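Local coordinates for glycerol-3-phosphate dehydrogenase [NAD(P)+] (Coxiella burnetii, PDB 3K96), which probably catalyses the NAD(P)H-dependent reduction of dihydroxyacetone phosphate to sn-glycerol 3-phosphate, the key precursor for phospholipid synthesis, at residues Q343-Q346 / E347-R351; E290-D293 / K294-Q298. All coordinates share one frame; numbering follows the deposited sequence.

Interaction 1. Residues Q343-Q346 / E347-R351; sequences QAVQ and ELLER
Gln343 passes its chain by OE2 of Glu347, its CG 3.3 Å from that oxygen, one turn before it on helix 341-349, the last helix of the C-terminal region. This is the i to i+4 pairing of an alpha-helix: NE2 of Gln343 donates to OE2 of Glu347 over 2.6 Å, almost straight at 172°. The acceptor lies in the amide plane of Gln343, whereas the donor meets OE2 on its syn side but well out of the carboxylate plane, the two flat groups being turned 63° apart. Glu347 has CG beside its own N (chi1 -72°), and its extended chain leans back one turn to meet the outward-pointing amide. Its other oxygen, OE1, is held by Arg333 and Gln330, so both ends of the carboxylate are fixed and its charge is probably balanced by the arginine.

On the buried side, Val345 and Leu349 lie side by side, CG1 of Val345 to CD1 of Leu349 at 3.9 Å; Leu349 also packs on helix 233-253 and on Pro173 of the second subunit. The alpha-helical bonding ends at Glu350, the centre of an inverse gamma turn, whose N reaches O of Gln346 at 3.0 Å from above the carbonyl plane.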
loop_
_atom_site.group_PDB
_atom_site.type_symbol
_atom_site.label_atom_id
_atom_site.label_comp_id
_atom_site.label_asym_id
_atom_site.label_seq_id
_atom_site.Cartn_x
_atom_site.Cartn_y
_atom_site.Cartn_z
ATOM N N GLN A 343 10.414 -12.011 -18.219
ATOM C CA GLN A 343 10.102 -11.155 -19.343
ATOM C C GLN A 343 8.793 -10.406 -19.082
ATOM O O GLN A 343 8.688 -9.220 -19.374
ATOM C CB GLN A 343 9.985 -11.968 -20.629
ATOM C CG GLN A 343 9.421 -11.165 -21.792
ATOM C CD GLN A 343 9.015 -12.041 -22.958
ATOM O OE1 GLN A 343 9.420 -13.197 -23.050
ATOM N NE2 GLN A 343 8.196 -11.498 -23.845
ATOM N N ALA A 344 7.801 -11.096 -18.522
ATOM C CA ALA A 344 6.494 -10.479 -18.269
ATOM C C ALA A 344 6.564 -9.267 -17.320
ATOM O O ALA A 344 5.951 -8.222 -17.568
ATOM C CB ALA A 344 5.486 -11.524 -17.728
ATOM N N VAL A 345 7.294 -9.414 -16.229
ATOM C CA VAL A 345 7.373 -8.334 -15.260
ATOM C C VAL A 345 8.226 -7.212 -15.807
ATOM O O VAL A 345 7.969 -6.036 -15.515
ATOM C CB VAL A 345 7.859 -8.801 -13.892
ATOM C CG1 VAL A 345 8.002 -7.609 -12.944
ATOM C CG2 VAL A 345 6.868 -9.857 -13.294
ATOM N N GLN A 346 9.252 -7.547 -16.589
ATOM C CA GLN A 346 10.103 -6.498 -17.163
ATOM C C GLN A 346 9.355 -5.703 -18.242
ATOM O O GLN A 346 9.664 -4.531 -18.476
ATOM C CB GLN A 346 11.444 -7.053 -17.653
ATOM C CG GLN A 346 12.369 -7.451 -16.497
ATOM C CD GLN A 346 13.739 -7.911 -16.948
ATOM O OE1 GLN A 346 14.604 -8.188 -16.125
ATOM N NE2 GLN A 346 13.946 -7.987 -18.256
ATOM N N GLU A 347 8.393 -6.335 -18.916
ATOM C CA GLU A 347 7.550 -5.601 -19.873
ATOM C C GLU A 347 6.634 -4.653 -19.087
ATOM O O GLU A 347 6.390 -3.541 -19.520
ATOM C CB GLU A 347 6.711 -6.537 -20.761
ATOM C CG GLU A 347 7.527 -7.291 -21.815
ATOM C CD GLU A 347 6.718 -8.364 -22.568
ATOM O OE1 GLU A 347 5.487 -8.475 -22.367
ATOM O OE2 GLU A 347 7.328 -9.114 -23.358
ATOM N N LEU A 348 6.133 -5.089 -17.937
ATOM C CA LEU A 348 5.259 -4.233 -17.116
ATOM C C LEU A 348 5.997 -3.035 -16.525
ATOM O O LEU A 348 5.477 -1.914 -16.535
ATOM C CB LEU A 348 4.629 -5.014 -15.965
ATOM C CG LEU A 348 3.530 -6.006 -16.330
ATOM C CD1 LEU A 348 3.074 -6.751 -15.084
ATOM C CD2 LEU A 348 2.380 -5.255 -16.997
ATOM N N LEU A 349 7.192 -3.277 -15.991
ATOM C CA LEU A 349 7.980 -2.212 -15.366
ATOM C C LEU A 349 8.581 -1.247 -16.387
ATOM O O LEU A 349 8.635 -0.052 -16.130
ATOM C CB LEU A 349 9.085 -2.779 -14.455
ATOM C CG LEU A 349 8.632 -3.445 -13.148
ATOM C CD1 LEU A 349 9.766 -4.174 -12.453
ATOM C CD2 LEU A 349 7.998 -2.429 -12.206
ATOM N N GLU A 350 9.003 -1.751 -17.536
ATOM C CA GLU A 350 9.616 -0.895 -18.543
ATOM C C GLU A 350 8.563 -0.258 -19.450
ATOM O O GLU A 350 8.469 -0.526 -20.641
ATOM C CB GLU A 350 10.681 -1.682 -19.288
ATOM C CG GLU A 350 11.771 -2.144 -18.311
ATOM C CD GLU A 350 12.833 -3.029 -18.934
ATOM O OE1 GLU A 350 12.876 -3.145 -20.183
ATOM O OE2 GLU A 350 13.625 -3.610 -18.156
ATOM N N ARG A 351 7.810 0.632 -18.812
ATOM C CA ARG A 351 6.665 1.366 -19.342
ATOM C C ARG A 351 7.062 2.722 -19.933
ATOM O O ARG A 351 8.095 3.302 -19.560
ATOM C CB ARG A 351 5.772 1.651 -18.142
ATOM C CG ARG A 351 4.380 2.178 -18.360
ATOM C CD ARG A 351 3.999 2.945 -17.089
ATOM N NE ARG A 351 4.528 2.293 -15.879
ATOM C CZ ARG A 351 4.736 2.910 -14.708
ATOM N NH1 ARG A 351 4.473 4.212 -14.572
ATOM N NH2 ARG A 351 5.237 2.229 -13.668
#

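Interaction 2. Residues E290-D293 / K294-Q298; sequences EGVD and KKEAQ
Asp293 caps helix 294-301: its OD2 accepts from N of Lys295 at 2.7 Å, with an N-H...O angle of 154°. A chi1 of 170° swings the carboxylate round beside the carbonyl carbon, near the leading N-H groups, and chi2 of 95° turns its plane so that N of Lys295 arrives from above it. The main chain of the same residue serves as well, O of Asp293 taking N of Ala297 at 3.0 Å, nearly in line with its C=O bond. Asp293 is thus the N-cap through its side chain and the start of the i to i+4 pattern through its carbonyl.

Beneath the cap, CG1 of Val292 rests 3.8 Å from CB of Ala297 and also approaches CB of Glu296, folding the loop onto the first turn. Ala297, on Phe284 and Ala287, packs the new helix against helix 280-290, joined by Lys294 and Gln298 on Phe284. The turn between the helices begins at Gly291, whose positive phi closes helix 280-290 in a Schellman motif.

Water forms the next shell. One molecule accepts from N of Asp293 and donates to OE1 of Glu296 at 2.7 Å. Another accepts from N of Lys294 and bonds weakly to OD1 of Asp293. Two more, one on each carboxylate oxygen, bridge Asp293 to NZ of Lys294; that on OD1, at 2.7 Å, holds NZ only weakly. NZ stands 5.0 Å from OD1, too far for a direct salt bridge, and also bonds to O of Leu335. Further along, O of Lys294 receives N and NE2 of Gln298 from opposite faces of its plane.

The cap therefore answers the leading N-H groups with a carboxylate and water, and its negative charge would be expected to suit the positive end of the helix dipole.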
loop_
_atom_site.group_PDB
_atom_site.type_symbol
_atom_site.label_atom_id
_atom_site.label_comp_id
_atom_site.label_asym_id
_atom_site.label_seq_id
_atom_site.Cartn_x
_atom_site.Cartn_y
_atom_site.Cartn_z
ATOM N N GLU A 290 9.782 -17.888 -8.997
ATOM C CA GLU A 290 10.953 -18.698 -8.730
ATOM C C GLU A 290 11.187 -19.725 -9.822
ATOM O O GLU A 290 12.240 -20.377 -9.841
ATOM C CB GLU A 290 10.841 -19.357 -7.347
ATOM C CG GLU A 290 10.902 -18.314 -6.244
ATOM C CD GLU A 290 10.542 -18.801 -4.846
ATOM O OE1 GLU A 290 10.596 -17.952 -3.921
ATOM O OE2 GLU A 290 10.206 -19.986 -4.662
ATOM N N GLY A 291 10.218 -19.869 -10.732
ATOM C CA GLY A 291 10.331 -20.827 -11.844
ATOM C C GLY A 291 9.426 -22.056 -11.777
ATOM O O GLY A 291 9.466 -22.898 -12.659
ATOM N N VAL A 292 8.612 -22.168 -10.730
ATOM C CA VAL A 292 7.714 -23.318 -10.565
ATOM C C VAL A 292 6.581 -23.226 -11.558
ATOM O O VAL A 292 6.083 -22.141 -11.840
ATOM C CB VAL A 292 7.113 -23.352 -9.137
ATOM C CG1 VAL A 292 6.268 -24.616 -8.916
ATOM C CG2 VAL A 292 8.219 -23.280 -8.072
ATOM N N ASP A 293 6.173 -24.364 -12.115
ATOM C CA ASP A 293 5.058 -24.399 -13.041
ATOM C C ASP A 293 3.750 -24.246 -12.263
ATOM O O ASP A 293 3.633 -24.710 -11.135
ATOM C CB ASP A 293 5.075 -25.695 -13.861
ATOM C CG ASP A 293 3.817 -25.886 -14.667
ATOM O OD1 ASP A 293 3.818 -25.495 -15.859
ATOM O OD2 ASP A 293 2.811 -26.356 -14.097
ATOM N N LYS A 294 2.766 -23.599 -12.874
ATOM C CA LYS A 294 1.515 -23.312 -12.187
ATOM C C LYS A 294 0.827 -24.535 -11.569
ATOM O O LYS A 294 0.210 -24.424 -10.524
ATOM C CB LYS A 294 0.545 -22.540 -13.096
ATOM C CG LYS A 294 0.016 -23.304 -14.324
ATOM C CD LYS A 294 -1.081 -22.485 -15.036
ATOM C CE LYS A 294 -1.550 -23.122 -16.354
ATOM N NZ LYS A 294 -0.388 -23.251 -17.284
ATOM N N LYS A 295 0.951 -25.692 -12.208
ATOM C CA LYS A 295 0.322 -26.901 -11.716
ATOM C C LYS A 295 0.955 -27.367 -10.413
ATOM O O LYS A 295 0.257 -27.630 -9.417
ATOM C CB LYS A 295 0.449 -28.011 -12.755
ATOM C CG LYS A 295 -0.199 -29.335 -12.334
ATOM C CD LYS A 295 -0.047 -30.382 -13.460
ATOM C CE LYS A 295 -0.771 -31.688 -13.142
ATOM N NZ LYS A 295 -0.551 -32.706 -14.243
ATOM N N GLU A 296 2.280 -27.491 -10.424
ATOM C CA GLU A 296 2.981 -27.934 -9.245
ATOM C C GLU A 296 2.811 -26.918 -8.118
ATOM O O GLU A 296 2.654 -27.316 -6.963
ATOM C CB GLU A 296 4.465 -28.198 -9.512
ATOM C CG GLU A 296 5.173 -28.715 -8.265
ATOM C CD GLU A 296 6.598 -29.194 -8.503
ATOM O OE1 GLU A 296 7.176 -28.891 -9.583
ATOM O OE2 GLU A 296 7.134 -29.856 -7.571
ATOM N N ALA A 297 2.792 -25.625 -8.457
ATOM C CA ALA A 297 2.654 -24.581 -7.427
ATOM C C ALA A 297 1.333 -24.699 -6.685
ATOM O O ALA A 297 1.278 -24.508 -5.465
ATOM C CB ALA A 297 2.809 -23.191 -8.009
ATOM N N GLN A 298 0.266 -24.977 -7.419
ATOM C CA GLN A 298 -1.029 -25.126 -6.775
ATOM C C GLN A 298 -1.111 -26.443 -6.008
ATOM O O GLN A 298 -1.736 -26.494 -4.962
ATOM C CB GLN A 298 -2.151 -25.043 -7.798
ATOM C CG GLN A 298 -2.373 -23.646 -8.340
ATOM C CD GLN A 298 -3.332 -23.668 -9.501
ATOM O OE1 GLN A 298 -4.541 -23.569 -9.302
ATOM N NE2 GLN A 298 -2.813 -23.909 -10.713
HETATM O O HOH W 1 7.376 -27.078 -11.539
HETATM O O HOH W 2 2.235 -24.755 -17.923
HETATM O O HOH W 3 3.163 -22.240 -15.174
HETATM O O HOH W 4 0.503 -26.037 -16.254
#

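Overall arrangement
Interactions 1 and 2 are both local and lie on the same side of the chain's centre, about 20 Å apart between centres and not touching. They illustrate the two ends of a helix: residues 290-298 end one helix and start the next; residues 343-351 finish another. Interaction 2 is a surface contact, where a charged cap, backbone N-H groups and ordered water do most of the work, while Ala297, with Lys294 and Gln298, packs on helix 280-290. Interaction 1 is partly buried; its apolar side is wedged among other helices and the second subunit, while its polar pair is bonded directly. Helix 326-336 backs interaction 1, and Leu335, on that same helix, bonds to Lys294 of interaction 2.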